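PDB 3ILK: uncharacterized tRNA/rRNA methyltransferase HI_0380 from Haemophilus influenzae, which probably binds RNA and transfers methyl groups to it from S-adenosyl-L-methionine, although its own substrate is unknown. Local coordinates for residues I8-E14 with I109-R115; T15-I21 with K42-S48; L36-P41 with A62-S67; S76-S82 with K127-N133. All coordinates share one frame; numbering follows the deposited sequence.

Overall arrangement
Three of the four contacts are parallel strand pairs of one sheet. Interaction 1 lies in its middle, mostly buried and lined with isoleucine, valine and phenylalanine. Interactions 3 and 4 flank it: strand 8-13 is hydrogen-bonded to strand 35-39 of interaction 3, and strand 109-113 to strand 77-81 of interaction 4. Both are only partly buried and end in polar groups, Ser40, Asp66 and a water in interaction 3, Ser82 and Asn133 in interaction 4. Interaction 2 joins no strands; near the protein surface it ties two helix starts together through serine hydroxyls, a carboxylate and water, while Ile21 packs on Leu38 of interaction 3. Interactions 1 and 4 share the probable cofactor site; interaction 2 lies about 24 Å from interaction 4, centre to centre.

Interaction 1 (I8-E14 with I109-R115); sequences IRIVLIE and IAIVFGR
Val11 is held to the neighbouring strand by both of its backbone polar atoms: its N-H points almost straight at Ile111 O (2.9 Å, 178°), and its carbonyl O receives Phe113 N at 2.9 Å. Arg9 and Ile13 continue the same parallel pattern, so strands 8-13 and 109-113 run in register with every second residue of strand 8-13 bonded. Beta-branched side chains suit such extended backbone. Val11 and Val112 lie side by side, pointing the same way, with Val11 CB 4.1 Å from Val112 CG2. On the other face Ile10 CG2 approaches Phe113 CE1 at 3.9 Å, while the ring leans on Leu145, Val149 and Val152 of helix 145-169. Ile13, with CG1 beside its own N (chi1 -49°), sends CD1 tightly against Val112 CG1 at 3.4 Å. Its CG2 branch meets Arg115 instead, resting over the centre of one guanidinium face, 3.4 Å from CZ. The arginine suits the end of the strand because its flat group can lie on a methyl while its nitrogens reach polar partners: NH2 makes a salt bridge with Glu14 OE2 at 2.8 Å, though the hydrogen bond within it is weak, bent to 118°, NH1 pairs with Glu124, and NE bonds Gly119 O. Gly114 probably binds S-adenosyl-L-methionine, as in relatives, which puts the C-terminal ends of these central parallel strands beside the probable cofactor site of a SPOUT methyltransferase fold.

Interaction 2 (T15-I21 with K42-S48); sequences TSHSGNI and KSVDEQS
Chi1 is close to +60° in both Ser18 (56°) and Asp45 (57°), which tucks the hydroxyl of one and the carboxylate of the other between their own backbone N and carbonyl carbon and lets the two meet. Ser18 OG donates to Asp45 OD1 at 2.7 Å, arriving on the syn side but 32° out of the carboxylate plane. The same OD1 takes a weak bond from Gln47 N, so a single oxygen links the serine to the first turn of the next helix. Small hydroxyl residues suit this junction because they can donate and accept within a short reach. Asp45, the N-cap of helix 46-50, also gives its backbone N to Ser48 OG at 3.2 Å, and the two residues form a capping box. Ser48 OG in turn donates to Ser18 O at 2.8 Å, coming from above the carbonyl plane and not along a lone pair, which links the box to the start of helix 18-31. Beside the polar groups Ile21, directed at segment 42-48, brings CD1 to 4.1 Å from Val44 CG1; Pro41 also packs on it. At the other end of the contact Lys42 N bonds Thr15 O at 2.9 Å. A water nearby is held by Thr15 OG1 at 2.7 Å, lies 2.7 Å from Ser16 O, to which it can donate, and accepts from Ser43 N.

Interaction 3 (L36-P41 with A62-S67); sequences LCLVSP and ARVVDS
Leu38 bonds to the edge strand through both backbone polar groups: its N-H runs nearly straight to Arg63 O (2.9 Å, 177°), and its carbonyl accepts Val65 N. Arg63 N to Leu36 O and Ser40 N to Val65 O, the latter at 2.8 Å, extend the parallel pairing at either end. Side chains then fill the two faces. On the one with Leu36 and Leu38, the small methyl of Ala62 fits beside Leu36, CB lying 3.9 Å from CD2, and farther along Pro41 CD rests 3.8 Å from Val64 CG1. On the opposite face Cys37 SG, placed anti to its backbone N (chi1 180°), reaches across to Arg63 CB at 3.8 Å and Val65 CG2 at 4.1 Å. Arg63 thus lends its aliphatic base to the packing, while its extended chain leads away from strand 35-39, its charged end close to that of Arg9. Val39 completes this apolar patch, CG2 to CG2 with Val65. A water bridges Ser40 OG, at 2.7 Å, and Asp66 O. Farther out, Ala71 of helix 68-71 covers Cys37, Val39 and Val65; Ser67 caps that helix and bonds Glu70. Met28 and Ile21 of helix 18-31 back the leucine face. The two adjacent parallel strands are connected through helices 46-50 and 56-61, a beta-alpha-beta crossover at the margin of the sheet.

Interaction 4 (S76-S82 with K127-N133); sequences SLVIGTS and KCHYHLN. With EDO (1,2-ethanediol), chain C.
Strands 77-81 and 130-132 run parallel, their directions 36° apart, joined by alternating backbone bonds from Val78 O with His129 N to Ser82 N with Leu132 O, the shortest being Leu132 N to Gly80 O at 2.7 Å. Gly80 suits its place because Cys128 SG occupies the space beside it, 3.6 Å from Gly80 CA. On the other face Ile79 divides its branches: CG2 touches Leu132 CB at 3.7 Å, while CD1 reaches Tyr130 CB at 3.8 Å. Leu77 CD1 meets the same tyrosine at its ring edge, 4.0 Å from Tyr130 CD1. The side chains of Val78 and His129 cross at about a right angle, Val78 CB 3.8 Å from His129 CD2. Asn133, with CG anti to its N (chi1 176°), swings ND2 to Ser82 O at 2.9 Å, in the carbonyl plane and on a lone pair. Thr81 and Ser82 probably help bind S-adenosyl-L-methionine, as in relatives; a 1,2-ethanediol there, probably from the crystallisation liquor, bonds only weakly to Thr81 OG1. Around the pair, strand 109-113 is bonded along the far edge of 77-81, strand 92-93 lies beyond 130-132, and Cys98 of helix 95-104 packs on Ile79 and Leu132.

Interaction 1 (I8-E14 with I109-R115)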
# COMPACT_ATOMS: atom_id res chain seq x y z
N ILE A 8 10.83 12.19 18.04
CA ILE A 8 9.36 12.44 17.99
C ILE A 8 8.70 11.96 19.29
O ILE A 8 8.73 10.79 19.60
CB ILE A 8 8.65 11.68 16.83
CG1 ILE A 8 9.23 12.09 15.44
CG2 ILE A 8 7.12 11.85 16.93
CD1 ILE A 8 8.97 10.99 14.29
N ARG A 9 8.15 12.90 20.04
CA ARG A 9 7.44 12.56 21.27
C ARG A 9 5.96 12.43 20.95
O ARG A 9 5.34 13.38 20.46
CB ARG A 9 7.67 13.66 22.33
CG ARG A 9 6.98 13.38 23.71
CD ARG A 9 7.27 14.48 24.73
NE ARG A 9 8.71 14.75 24.87
CZ ARG A 9 9.26 15.87 25.35
NH1 ARG A 9 8.52 16.90 25.78
NH2 ARG A 9 10.58 15.96 25.37
N ILE A 10 5.38 11.29 21.32
CA ILE A 10 3.95 11.06 21.22
C ILE A 10 3.32 11.44 22.57
O ILE A 10 3.68 10.88 23.60
CB ILE A 10 3.67 9.57 20.85
CG1 ILE A 10 4.25 9.21 19.47
CG2 ILE A 10 2.15 9.21 20.93
CD1 ILE A 10 3.59 9.92 18.30
N VAL A 11 2.41 12.40 22.57
CA VAL A 11 1.79 12.82 23.83
C VAL A 11 0.33 12.39 23.87
O VAL A 11 -0.42 12.70 22.97
CB VAL A 11 1.86 14.37 24.01
CG1 VAL A 11 1.19 14.76 25.39
CG2 VAL A 11 3.36 14.90 23.82
N LEU A 12 -0.09 11.72 24.93
CA LEU A 12 -1.48 11.35 25.08
C LEU A 12 -2.14 12.13 26.25
O LEU A 12 -1.79 11.93 27.47
CB LEU A 12 -1.58 9.84 25.36
CG LEU A 12 -0.79 8.84 24.51
CD1 LEU A 12 -1.12 7.36 24.94
CD2 LEU A 12 -1.02 9.02 23.00
N ILE A 13 -3.09 13.00 25.87
CA ILE A 13 -3.83 13.82 26.83
C ILE A 13 -4.93 13.06 27.55
O ILE A 13 -5.92 12.66 26.93
CB ILE A 13 -4.50 15.02 26.18
CG1 ILE A 13 -3.49 15.80 25.27
CG2 ILE A 13 -5.07 15.97 27.24
CD1 ILE A 13 -2.24 16.31 25.99
N GLU A 14 -4.78 12.95 28.86
CA GLU A 14 -5.80 12.35 29.74
C GLU A 14 -6.36 11.10 29.17
O GLU A 14 -7.49 11.10 28.75
CB GLU A 14 -6.94 13.32 30.05
CG GLU A 14 -6.42 14.61 30.63
CD GLU A 14 -7.53 15.61 30.90
OE1 GLU A 14 -8.72 15.21 31.04
OE2 GLU A 14 -7.22 16.79 31.04
N ILE A 109 9.81 17.24 17.90
CA ILE A 109 8.47 17.38 17.46
C ILE A 109 7.62 16.68 18.54
O ILE A 109 7.94 15.53 18.96
CB ILE A 109 8.28 16.63 16.07
CG1 ILE A 109 9.20 17.20 15.00
CG2 ILE A 109 6.80 16.60 15.63
CD1 ILE A 109 10.40 16.29 14.73
N ALA A 110 6.58 17.35 19.03
CA ALA A 110 5.55 16.58 19.79
C ALA A 110 4.32 16.40 18.92
O ALA A 110 3.89 17.32 18.23
CB ALA A 110 5.21 17.33 21.09
N ILE A 111 3.78 15.20 18.84
CA ILE A 111 2.45 15.05 18.29
C ILE A 111 1.50 14.73 19.43
O ILE A 111 1.68 13.72 20.10
CB ILE A 111 2.46 13.98 17.19
CG1 ILE A 111 3.62 14.28 16.18
CG2 ILE A 111 1.12 13.96 16.50
CD1 ILE A 111 3.83 13.16 15.18
N VAL A 112 0.46 15.55 19.59
CA VAL A 112 -0.40 15.54 20.75
C VAL A 112 -1.73 15.02 20.29
O VAL A 112 -2.32 15.55 19.35
CB VAL A 112 -0.54 16.97 21.43
CG1 VAL A 112 -1.30 16.85 22.79
CG2 VAL A 112 0.89 17.62 21.64
N PHE A 113 -2.16 13.97 20.97
CA PHE A 113 -3.43 13.30 20.78
C PHE A 113 -4.36 13.75 21.88
O PHE A 113 -4.12 13.45 23.09
CB PHE A 113 -3.21 11.78 20.76
CG PHE A 113 -2.42 11.30 19.56
CD1 PHE A 113 -1.01 11.41 19.53
CD2 PHE A 113 -3.07 10.77 18.45
CE1 PHE A 113 -0.28 10.98 18.42
CE2 PHE A 113 -2.35 10.36 17.33
CZ PHE A 113 -0.95 10.48 17.31
N GLY A 114 -5.42 14.46 21.48
CA GLY A 114 -6.31 15.07 22.46
C GLY A 114 -7.24 13.98 22.88
O GLY A 114 -7.23 12.88 22.31
N ARG A 115 -8.04 14.28 23.89
CA ARG A 115 -9.05 13.38 24.39
C ARG A 115 -10.09 12.97 23.33
O ARG A 115 -10.62 13.81 22.59
CB ARG A 115 -9.77 14.07 25.54
CG ARG A 115 -8.84 14.58 26.63
CD ARG A 115 -9.33 15.92 27.28
NE ARG A 115 -8.65 17.03 26.61
CZ ARG A 115 -7.88 17.95 27.21
NH1 ARG A 115 -7.31 18.87 26.49
NH2 ARG A 115 -7.68 17.93 28.52
O HOH W 1 -5.94 11.16 24.62

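Interaction 2 (T15-I21 with K42-S48)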
# COMPACT_ATOMS: atom_id res chain seq x y z
N THR A 15 -5.59 10.02 29.18
CA THR A 15 -6.11 8.75 28.75
C THR A 15 -7.03 8.29 29.86
O THR A 15 -6.84 8.68 31.00
CB THR A 15 -4.97 7.70 28.62
OG1 THR A 15 -4.29 7.56 29.90
CG2 THR A 15 -4.00 8.11 27.53
N SER A 16 -8.00 7.46 29.49
CA SER A 16 -8.99 6.88 30.40
C SER A 16 -8.63 5.45 30.80
O SER A 16 -7.98 5.24 31.86
CB SER A 16 -10.38 6.88 29.76
OG SER A 16 -10.75 8.21 29.41
N HIS A 17 -9.07 4.46 30.03
CA HIS A 17 -8.79 3.06 30.37
C HIS A 17 -7.29 2.85 30.28
O HIS A 17 -6.63 3.30 29.30
CB HIS A 17 -9.52 2.10 29.42
CG HIS A 17 -11.00 2.26 29.43
ND1 HIS A 17 -11.83 1.46 30.20
CD2 HIS A 17 -11.81 3.13 28.78
CE1 HIS A 17 -13.09 1.83 30.01
NE2 HIS A 17 -13.10 2.85 29.16
N SER A 18 -6.73 2.20 31.30
CA SER A 18 -5.28 2.05 31.40
C SER A 18 -4.75 1.17 30.27
O SER A 18 -3.58 1.25 29.93
CB SER A 18 -4.91 1.48 32.76
OG SER A 18 -5.58 0.28 32.95
N GLY A 19 -5.63 0.34 29.70
CA GLY A 19 -5.32 -0.43 28.50
C GLY A 19 -5.01 0.40 27.27
O GLY A 19 -4.25 -0.05 26.42
N ASN A 20 -5.58 1.60 27.16
CA ASN A 20 -5.36 2.45 26.00
C ASN A 20 -3.92 2.92 25.85
O ASN A 20 -3.42 3.10 24.74
CB ASN A 20 -6.27 3.67 26.06
CG ASN A 20 -7.74 3.29 25.99
OD1 ASN A 20 -8.07 2.14 25.71
ND2 ASN A 20 -8.62 4.25 26.26
N ILE A 21 -3.27 3.18 26.98
CA ILE A 21 -1.81 3.45 27.00
C ILE A 21 -1.05 2.23 26.44
O ILE A 21 -0.15 2.38 25.66
CB ILE A 21 -1.34 3.69 28.47
CG1 ILE A 21 -2.00 4.93 29.04
CG2 ILE A 21 0.18 3.66 28.56
CD1 ILE A 21 -1.70 5.14 30.51
N LYS A 42 -5.62 8.85 33.67
CA LYS A 42 -6.55 8.53 34.75
C LYS A 42 -6.00 7.37 35.55
O LYS A 42 -6.18 7.25 36.78
CB LYS A 42 -7.88 8.17 34.11
CG LYS A 42 -8.97 7.77 35.08
CD LYS A 42 -10.27 7.64 34.29
CE LYS A 42 -11.46 7.54 35.25
NZ LYS A 42 -11.12 6.61 36.33
N SER A 43 -5.34 6.45 34.87
CA SER A 43 -4.79 5.33 35.60
C SER A 43 -3.77 4.59 34.75
O SER A 43 -3.94 4.47 33.54
CB SER A 43 -5.91 4.38 35.98
OG SER A 43 -5.81 3.24 35.19
N VAL A 44 -2.71 4.12 35.38
CA VAL A 44 -1.77 3.22 34.69
C VAL A 44 -1.51 2.04 35.61
O VAL A 44 -1.15 2.23 36.75
CB VAL A 44 -0.43 3.94 34.26
CG1 VAL A 44 -0.46 5.47 34.44
CG2 VAL A 44 0.78 3.26 34.84
N ASP A 45 -1.69 0.82 35.11
CA ASP A 45 -1.65 -0.35 35.98
C ASP A 45 -1.28 -1.54 35.11
O ASP A 45 -0.80 -1.35 34.00
CB ASP A 45 -3.02 -0.56 36.62
CG ASP A 45 -4.12 -0.72 35.57
OD1 ASP A 45 -3.83 -1.20 34.45
OD2 ASP A 45 -5.27 -0.33 35.85
N GLU A 46 -1.53 -2.76 35.60
CA GLU A 46 -1.15 -3.96 34.86
C GLU A 46 -1.69 -3.97 33.42
O GLU A 46 -0.98 -4.36 32.49
CB GLU A 46 -1.54 -5.22 35.62
CG GLU A 46 -1.00 -6.52 35.01
CD GLU A 46 0.46 -6.83 35.37
OE1 GLU A 46 0.71 -7.77 36.17
OE2 GLU A 46 1.37 -6.14 34.83
N GLN A 47 -2.93 -3.51 33.23
CA GLN A 47 -3.53 -3.41 31.90
C GLN A 47 -2.75 -2.54 30.91
O GLN A 47 -2.76 -2.84 29.71
CB GLN A 47 -4.99 -2.93 31.97
CG GLN A 47 -5.94 -3.90 32.67
CD GLN A 47 -5.73 -5.31 32.19
OE1 GLN A 47 -5.87 -5.62 31.00
NE2 GLN A 47 -5.35 -6.19 33.12
N SER A 48 -2.09 -1.48 31.39
CA SER A 48 -1.23 -0.65 30.55
C SER A 48 -0.08 -1.48 29.99
O SER A 48 0.37 -1.26 28.84
CB SER A 48 -0.68 0.55 31.34
OG SER A 48 -1.73 1.26 31.99
O HOH W 2 -5.44 6.03 31.80
O HOH W 3 -8.48 1.36 33.96

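Interaction 3 (L36-P41 with A62-S67)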
# COMPACT_ATOMS: atom_id res chain seq x y z
N LEU A 36 7.13 8.23 24.52
CA LEU A 36 5.76 8.37 24.94
C LEU A 36 5.66 9.30 26.18
O LEU A 36 6.40 9.15 27.16
CB LEU A 36 5.17 6.96 25.25
CG LEU A 36 3.74 7.01 25.77
CD1 LEU A 36 2.79 7.50 24.66
CD2 LEU A 36 3.28 5.61 26.32
N CYS A 37 4.72 10.23 26.12
CA CYS A 37 4.41 11.13 27.23
C CYS A 37 2.89 11.14 27.50
O CYS A 37 2.09 11.35 26.56
CB CYS A 37 4.93 12.51 26.88
SG CYS A 37 4.65 13.80 28.09
N LEU A 38 2.53 10.88 28.76
CA LEU A 38 1.17 10.93 29.30
C LEU A 38 0.89 12.22 30.12
O LEU A 38 1.72 12.59 30.98
CB LEU A 38 0.91 9.69 30.16
CG LEU A 38 1.38 8.32 29.59
CD1 LEU A 38 1.04 7.18 30.57
CD2 LEU A 38 0.74 8.06 28.19
N VAL A 39 -0.21 12.92 29.80
CA VAL A 39 -0.70 14.04 30.60
C VAL A 39 -1.84 13.54 31.45
O VAL A 39 -2.86 13.06 30.92
CB VAL A 39 -1.12 15.24 29.76
CG1 VAL A 39 -1.52 16.49 30.63
CG2 VAL A 39 0.06 15.65 28.74
N SER A 40 -1.66 13.59 32.77
CA SER A 40 -2.74 13.22 33.68
C SER A 40 -3.52 12.00 33.20
O SER A 40 -4.71 12.10 32.98
CB SER A 40 -3.77 14.35 33.83
OG SER A 40 -3.17 15.42 34.50
N PRO A 41 -2.83 10.86 33.01
CA PRO A 41 -3.59 9.67 32.74
C PRO A 41 -4.46 9.41 33.94
O PRO A 41 -4.10 9.71 35.11
CB PRO A 41 -2.52 8.57 32.63
CG PRO A 41 -1.39 9.09 33.47
CD PRO A 41 -1.39 10.57 33.17
N ALA A 62 7.88 5.96 29.65
CA ALA A 62 7.04 7.11 29.38
C ALA A 62 7.18 8.17 30.45
O ALA A 62 7.32 7.88 31.62
CB ALA A 62 5.57 6.73 29.22
N ARG A 63 7.24 9.43 29.99
CA ARG A 63 7.01 10.57 30.82
C ARG A 63 5.56 10.64 31.31
O ARG A 63 4.63 10.23 30.62
CB ARG A 63 7.26 11.84 30.04
CG ARG A 63 8.64 12.04 29.81
CD ARG A 63 8.87 13.40 29.18
NE ARG A 63 10.28 13.39 28.80
CZ ARG A 63 10.97 14.45 28.44
NH1 ARG A 63 10.39 15.65 28.41
NH2 ARG A 63 12.25 14.27 28.14
N VAL A 64 5.41 11.20 32.51
CA VAL A 64 4.10 11.46 33.05
C VAL A 64 4.09 12.81 33.70
O VAL A 64 4.73 13.03 34.74
CB VAL A 64 3.67 10.43 34.06
CG1 VAL A 64 2.21 10.67 34.38
CG2 VAL A 64 3.87 9.06 33.49
N VAL A 65 3.33 13.71 33.09
CA VAL A 65 3.26 15.10 33.55
C VAL A 65 1.80 15.52 33.74
O VAL A 65 0.85 14.82 33.30
CB VAL A 65 4.02 16.10 32.58
CG1 VAL A 65 5.53 15.71 32.45
CG2 VAL A 65 3.35 16.20 31.16
N ASP A 66 1.65 16.68 34.37
CA ASP A 66 0.39 17.25 34.76
C ASP A 66 -0.08 18.37 33.82
O ASP A 66 -1.16 18.89 34.01
CB ASP A 66 0.54 17.84 36.18
CG ASP A 66 -0.74 17.81 36.94
OD1 ASP A 66 -1.64 17.06 36.51
OD2 ASP A 66 -0.84 18.51 37.99
N SER A 67 0.73 18.78 32.84
CA SER A 67 0.37 19.94 32.03
C SER A 67 0.87 19.77 30.57
O SER A 67 1.81 18.97 30.28
CB SER A 67 0.99 21.21 32.63
OG SER A 67 2.31 21.47 32.13
O HOH W 4 -3.87 17.86 33.67

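Interaction 4 (S76-S82 with K127-N133)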
# COMPACT_ATOMS: atom_id res chain seq x y z
N SER A 76 10.09 22.16 19.49
CA SER A 76 9.77 23.43 18.87
C SER A 76 8.79 23.26 17.69
O SER A 76 8.37 24.26 17.10
CB SER A 76 11.06 24.16 18.44
OG SER A 76 11.70 23.36 17.47
N LEU A 77 8.42 22.02 17.34
CA LEU A 77 7.31 21.81 16.40
C LEU A 77 6.30 20.96 17.14
O LEU A 77 6.63 19.90 17.56
CB LEU A 77 7.71 21.04 15.14
CG LEU A 77 6.64 20.65 14.07
CD1 LEU A 77 5.79 21.83 13.55
CD2 LEU A 77 7.26 19.89 12.82
N VAL A 78 5.09 21.47 17.25
CA VAL A 78 4.02 20.87 17.99
C VAL A 78 2.84 20.64 17.04
O VAL A 78 2.41 21.56 16.36
CB VAL A 78 3.61 21.80 19.11
CG1 VAL A 78 2.43 21.17 19.96
CG2 VAL A 78 4.84 22.09 20.01
N ILE A 79 2.33 19.39 16.99
CA ILE A 79 1.26 19.05 16.11
C ILE A 79 0.21 18.51 17.03
O ILE A 79 0.50 17.54 17.79
CB ILE A 79 1.60 17.91 15.14
CG1 ILE A 79 2.81 18.28 14.22
CG2 ILE A 79 0.42 17.61 14.18
CD1 ILE A 79 2.63 19.59 13.64
N GLY A 80 -0.99 19.09 16.98
CA GLY A 80 -2.14 18.48 17.78
C GLY A 80 -3.19 17.86 16.86
O GLY A 80 -3.50 18.40 15.79
N THR A 81 -3.75 16.72 17.22
CA THR A 81 -4.77 16.14 16.38
C THR A 81 -6.04 16.96 16.65
O THR A 81 -6.23 17.52 17.76
CB THR A 81 -5.10 14.66 16.72
OG1 THR A 81 -5.44 14.60 18.09
CG2 THR A 81 -3.91 13.71 16.48
N SER A 82 -6.88 17.05 15.64
CA SER A 82 -8.16 17.71 15.78
C SER A 82 -9.18 17.34 14.71
O SER A 82 -8.82 16.95 13.59
CB SER A 82 -8.02 19.21 15.86
OG SER A 82 -7.88 19.81 14.62
N LYS A 127 -1.49 26.52 21.04
CA LYS A 127 -0.10 26.14 21.20
C LYS A 127 0.43 25.12 20.17
O LYS A 127 1.63 24.87 20.14
CB LYS A 127 0.20 25.73 22.63
CG LYS A 127 0.08 26.89 23.64
CD LYS A 127 0.02 26.33 25.08
CE LYS A 127 0.31 27.42 26.13
NZ LYS A 127 -0.08 26.88 27.47
N CYS A 128 -0.43 24.62 19.28
CA CYS A 128 0.03 23.79 18.17
C CYS A 128 0.34 24.59 16.91
O CYS A 128 -0.45 25.45 16.54
CB CYS A 128 -1.01 22.79 17.80
SG CYS A 128 -1.40 21.75 19.22
N HIS A 129 1.38 24.20 16.17
CA HIS A 129 1.75 24.96 14.94
C HIS A 129 0.82 24.44 13.83
O HIS A 129 0.38 25.21 12.99
CB HIS A 129 3.21 24.72 14.60
CG HIS A 129 4.14 25.22 15.66
ND1 HIS A 129 4.63 26.51 15.68
CD2 HIS A 129 4.61 24.62 16.78
CE1 HIS A 129 5.38 26.68 16.76
NE2 HIS A 129 5.38 25.55 17.45
N TYR A 130 0.46 23.15 13.89
CA TYR A 130 -0.42 22.60 12.86
C TYR A 130 -1.41 21.69 13.54
O TYR A 130 -1.19 21.25 14.70
CB TYR A 130 0.31 21.89 11.66
CG TYR A 130 1.30 22.79 10.91
CD1 TYR A 130 2.64 22.82 11.30
CD2 TYR A 130 0.89 23.60 9.83
CE1 TYR A 130 3.56 23.63 10.66
CE2 TYR A 130 1.82 24.44 9.17
CZ TYR A 130 3.14 24.44 9.59
OH TYR A 130 4.07 25.22 8.97
N HIS A 131 -2.54 21.49 12.86
CA HIS A 131 -3.61 20.68 13.45
C HIS A 131 -3.89 19.54 12.53
O HIS A 131 -4.17 19.76 11.35
CB HIS A 131 -4.84 21.52 13.71
CG HIS A 131 -4.54 22.71 14.57
ND1 HIS A 131 -4.17 23.94 14.04
CD2 HIS A 131 -4.43 22.84 15.90
CE1 HIS A 131 -3.90 24.77 15.03
NE2 HIS A 131 -4.06 24.13 16.17
N LEU A 132 -3.83 18.32 13.10
CA LEU A 132 -3.77 17.11 12.31
C LEU A 132 -5.13 16.43 12.27
O LEU A 132 -5.66 16.04 13.30
CB LEU A 132 -2.68 16.18 12.85
CG LEU A 132 -2.55 14.79 12.17
CD1 LEU A 132 -2.24 15.01 10.71
CD2 LEU A 132 -1.43 13.94 12.84
N ASN A 133 -5.70 16.33 11.07
CA ASN A 133 -7.00 15.69 10.98
C ASN A 133 -6.86 14.47 10.11
O ASN A 133 -6.25 14.54 9.02
CB ASN A 133 -8.06 16.65 10.40
CG ASN A 133 -9.39 15.96 10.20
OD1 ASN A 133 -9.76 15.61 9.08
ND2 ASN A 133 -10.09 15.70 11.29
C1 EDO C . -6.86 11.46 19.63
O1 EDO C . -6.83 11.60 18.20
C2 EDO C . -8.12 10.69 20.09
O2 EDO C . -8.79 10.10 18.96